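Long-range contact in nucleosome assembly protein (Plasmodium falciparum, PDB 5X7V), which probably binds histones as a chaperone of the nucleosome assembly protein family, acting in chromatin assembly in the malaria parasite: residues A[51-56]-A[180-184]. Numbering follows the deposited sequence.
Sequences FWANTL and IWHNP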
ATOM      1  N   PHE A  51      10.193  25.137   5.527  1.00 56.57           N
ATOM      2  CA  PHE A  51       9.072  24.276   5.156  1.00 54.11           C
ATOM      3  C   PHE A  51       9.252  22.814   5.540  1.00 52.44           C
ATOM      4  O   PHE A  51       8.355  22.228   6.125  1.00 54.23           O
ATOM      5  CB  PHE A  51       8.800  24.362   3.648  1.00 55.21           C
ATOM      6  CG  PHE A  51       7.810  23.330   3.143  1.00 49.82           C
ATOM      7  CD1 PHE A  51       6.472  23.626   3.058  1.00 52.01           C
ATOM      8  CD2 PHE A  51       8.228  22.060   2.753  1.00 58.94           C
ATOM      9  CE1 PHE A  51       5.577  22.688   2.609  1.00 52.45           C
ATOM     10  CE2 PHE A  51       7.330  21.123   2.312  1.00 51.54           C
ATOM     11  CZ  PHE A  51       6.004  21.443   2.243  1.00 51.38           C
ATOM     12  N   TRP A  52      10.365  22.187   5.187  1.00 49.82           N
ATOM     13  CA  TRP A  52      10.437  20.758   5.466  1.00 55.72           C
ATOM     14  C   TRP A  52      10.538  20.524   6.948  1.00 56.89           C
ATOM     15  O   TRP A  52       9.931  19.591   7.444  1.00 68.40           O
ATOM     16  CB  TRP A  52      11.590  20.075   4.725  1.00 59.52           C
ATOM     17  CG  TRP A  52      11.242  19.831   3.279  1.00 54.40           C
ATOM     18  CD1 TRP A  52      11.774  20.456   2.193  1.00 49.82           C
ATOM     19  CD2 TRP A  52      10.247  18.930   2.779  1.00 52.46           C
ATOM     20  NE1 TRP A  52      11.184  19.996   1.046  1.00 49.82           N
ATOM     21  CE2 TRP A  52      10.237  19.063   1.372  1.00 55.50           C
ATOM     22  CE3 TRP A  52       9.360  18.030   3.379  1.00 49.82           C
ATOM     23  CZ2 TRP A  52       9.377  18.310   0.548  1.00 51.33           C
ATOM     24  CZ3 TRP A  52       8.499  17.291   2.561  1.00 56.11           C
ATOM     25  CH2 TRP A  52       8.522  17.436   1.157  1.00 49.82           C
ATOM     26  N   ALA A  53      11.256  21.383   7.663  1.00 60.13           N
ATOM     27  CA  ALA A  53      11.367  21.252   9.113  1.00 60.13           C
ATOM     28  C   ALA A  53       9.991  21.159   9.741  1.00 60.13           C
ATOM     29  O   ALA A  53       9.708  20.245  10.500  1.00 63.04           O
ATOM     30  CB  ALA A  53      12.140  22.419   9.702  1.00 60.13           C
ATOM     31  N   ASN A  54       9.128  22.098   9.389  1.00 57.99           N
ATOM     32  CA  ASN A  54       7.774  22.138   9.896  1.00 53.05           C
ATOM     33  C   ASN A  54       6.834  21.152   9.244  1.00 56.52           C
ATOM     34  O   ASN A  54       5.732  20.960   9.726  1.00 60.31           O
ATOM     35  CB  ASN A  54       7.203  23.529   9.721  1.00 52.56           C
ATOM     36  CG  ASN A  54       7.897  24.530  10.558  1.00 49.82           C
ATOM     37  OD1 ASN A  54       7.677  24.591  11.754  1.00 51.44           O
ATOM     38  ND2 ASN A  54       8.762  25.321   9.947  1.00 49.82           N
ATOM     39  N   THR A  55       7.236  20.545   8.140  1.00 60.13           N
ATOM     40  CA  THR A  55       6.418  19.498   7.568  1.00 60.13           C
ATOM     41  C   THR A  55       6.689  18.166   8.232  1.00 60.13           C
ATOM     42  O   THR A  55       5.779  17.565   8.789  1.00 60.13           O
ATOM     43  CB  THR A  55       6.654  19.345   6.107  1.00 60.13           C
ATOM     44  OG1 THR A  55       6.359  20.581   5.474  1.00 64.02           O
ATOM     45  CG2 THR A  55       5.739  18.297   5.560  1.00 64.02           C
ATOM     46  N   LEU A  56       7.940  17.714   8.176  1.00 67.27           N
ATOM     47  CA  LEU A  56       8.315  16.383   8.647  1.00 67.27           C
ATOM     48  C   LEU A  56       7.787  16.030  10.034  1.00 67.27           C
ATOM     49  O   LEU A  56       7.205  14.972  10.234  1.00 67.27           O
ATOM     50  CB  LEU A  56       9.830  16.245   8.637  1.00 67.27           C
ATOM     51  CG  LEU A  56      10.434  16.285   7.248  1.00 72.27           C
ATOM     52  CD1 LEU A  56      11.940  16.223   7.328  1.00 77.27           C
ATOM     53  CD2 LEU A  56       9.897  15.144   6.431  1.00 77.27           C
ATOM     54  N   ILE A 180       4.117  11.162   2.868  1.00 51.90           N
ATOM     55  CA  ILE A 180       4.373  12.595   2.908  1.00 52.28           C
ATOM     56  C   ILE A 180       4.652  13.207   1.542  1.00 51.62           C
ATOM     57  O   ILE A 180       4.209  14.319   1.261  1.00 51.58           O
ATOM     58  CB  ILE A 180       5.548  12.928   3.843  1.00 53.23           C
ATOM     59  CG1 ILE A 180       5.243  12.496   5.265  1.00 65.11           C
ATOM     60  CG2 ILE A 180       5.801  14.423   3.880  1.00 65.11           C
ATOM     61  CD1 ILE A 180       6.422  12.632   6.178  1.00 78.64           C
ATOM     62  N   TRP A 181       5.364  12.477   0.694  1.00 54.95           N
ATOM     63  CA  TRP A 181       5.856  13.011  -0.577  1.00 53.81           C
ATOM     64  C   TRP A 181       4.801  13.490  -1.567  1.00 53.64           C
ATOM     65  O   TRP A 181       5.017  14.487  -2.268  1.00 53.41           O
ATOM     66  CB  TRP A 181       6.703  11.970  -1.283  1.00 55.21           C
ATOM     67  CG  TRP A 181       7.217  12.462  -2.588  1.00 62.46           C
ATOM     68  CD1 TRP A 181       6.829  12.063  -3.846  1.00 61.31           C
ATOM     69  CD2 TRP A 181       8.206  13.478  -2.775  1.00 54.64           C
ATOM     70  NE1 TRP A 181       7.532  12.767  -4.793  1.00 55.48           N
ATOM     71  CE2 TRP A 181       8.381  13.642  -4.161  1.00 54.95           C
ATOM     72  CE3 TRP A 181       8.962  14.258  -1.902  1.00 51.41           C
ATOM     73  CZ2 TRP A 181       9.275  14.549  -4.687  1.00 53.05           C
ATOM     74  CZ3 TRP A 181       9.838  15.157  -2.420  1.00 51.67           C
ATOM     75  CH2 TRP A 181       9.995  15.301  -3.796  1.00 59.74           C
ATOM     76  N   HIS A 182       3.680  12.776  -1.646  1.00 61.94           N
ATOM     77  CA  HIS A 182       2.643  13.083  -2.635  1.00 53.19           C
ATOM     78  C   HIS A 182       1.976  14.420  -2.351  1.00 53.66           C
ATOM     79  O   HIS A 182       1.677  15.186  -3.274  1.00 54.50           O
ATOM     80  CB  HIS A 182       1.582  11.971  -2.691  1.00 54.01           C
ATOM     81  CG  HIS A 182       0.430  12.294  -3.598  1.00 61.76           C
ATOM     82  ND1 HIS A 182      -0.784  12.749  -3.122  1.00 60.20           N
ATOM     83  CD2 HIS A 182       0.318  12.265  -4.948  1.00 57.59           C
ATOM     84  CE1 HIS A 182      -1.595  12.985  -4.140  1.00 56.87           C
ATOM     85  NE2 HIS A 182      -0.953  12.696  -5.258  1.00 64.83           N
ATOM     86  N   ASN A 183       1.720  14.690  -1.076  1.00 53.29           N
ATOM     87  CA  ASN A 183       1.236  16.000  -0.668  1.00 54.89           C
ATOM     88  C   ASN A 183       1.727  16.428   0.695  1.00 53.61           C
ATOM     89  O   ASN A 183       1.037  16.213   1.693  1.00 52.94           O
ATOM     90  CB  ASN A 183      -0.282  16.055  -0.646  1.00 54.48           C
ATOM     91  CG  ASN A 183      -0.786  17.476  -0.478  1.00 55.44           C
ATOM     92  OD1 ASN A 183      -0.005  18.429  -0.551  1.00 54.31           O
ATOM     93  ND2 ASN A 183      -2.084  17.631  -0.260  1.00 54.90           N
ATOM     94  N   PRO A 184       2.900  17.074   0.735  1.00 54.90           N
ATOM     95  CA  PRO A 184       3.528  17.615   1.945  1.00 52.96           C
ATOM     96  C   PRO A 184       2.784  18.800   2.502  1.00 51.47           C
ATOM     97  O   PRO A 184       2.972  19.135   3.660  1.00 52.64           O
ATOM     98  CB  PRO A 184       4.906  18.044   1.459  1.00 50.61           C
ATOM     99  CG  PRO A 184       4.708  18.361   0.055  1.00 58.14           C
ATOM    100  CD  PRO A 184       3.727  17.337  -0.454  1.00 66.09           C
TER
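Pro184 packs against two aromatic side chains of the short helix 51-56. Its CB lies 3.7 Å from Phe51 CZ, at the edge of the phenyl ring and near its plane. The same CB is also 3.7 Å from Trp52 CH2, on the six-membered side of the indole. Phe51 has CG anti to the backbone N (chi1 170°), while Trp52 has CG beside its own N (chi1 -78°). With these torsions Phe51 CE2 sits over the Trp52 ring, and both side chains reach the proline.

Further apolar contacts extend the patch. Ile180 CG2 meets the edge of the indole, 4.2 Å from Trp52 CZ3. At its far end, Ile180 CD1 touches Leu56 CD2 at 4.3 Å. The two indoles also touch, Trp181 CZ3 to Trp52 CZ2 at 4.4 Å.

Thr55 makes its hydrogen bond inside the helix. Its OG1 donates to Phe51 O at 2.7 Å, one turn back, and lies over the centre of the Phe51 ring. This bond ties down the hydroxyl, and the methyl CG2 makes a van der Waals contact with Pro184 O at 3.5 Å.

Ile45 of the long helix 2-45 touches both Phe51 and Trp52. Phe5 of the second subunit meets Phe51 and Pro184. The contact thus joins helix 51-56 to the loop between helices 172-180 and 185-188, in a buried apolar core beside the long dimerisation helix of the NAP fold.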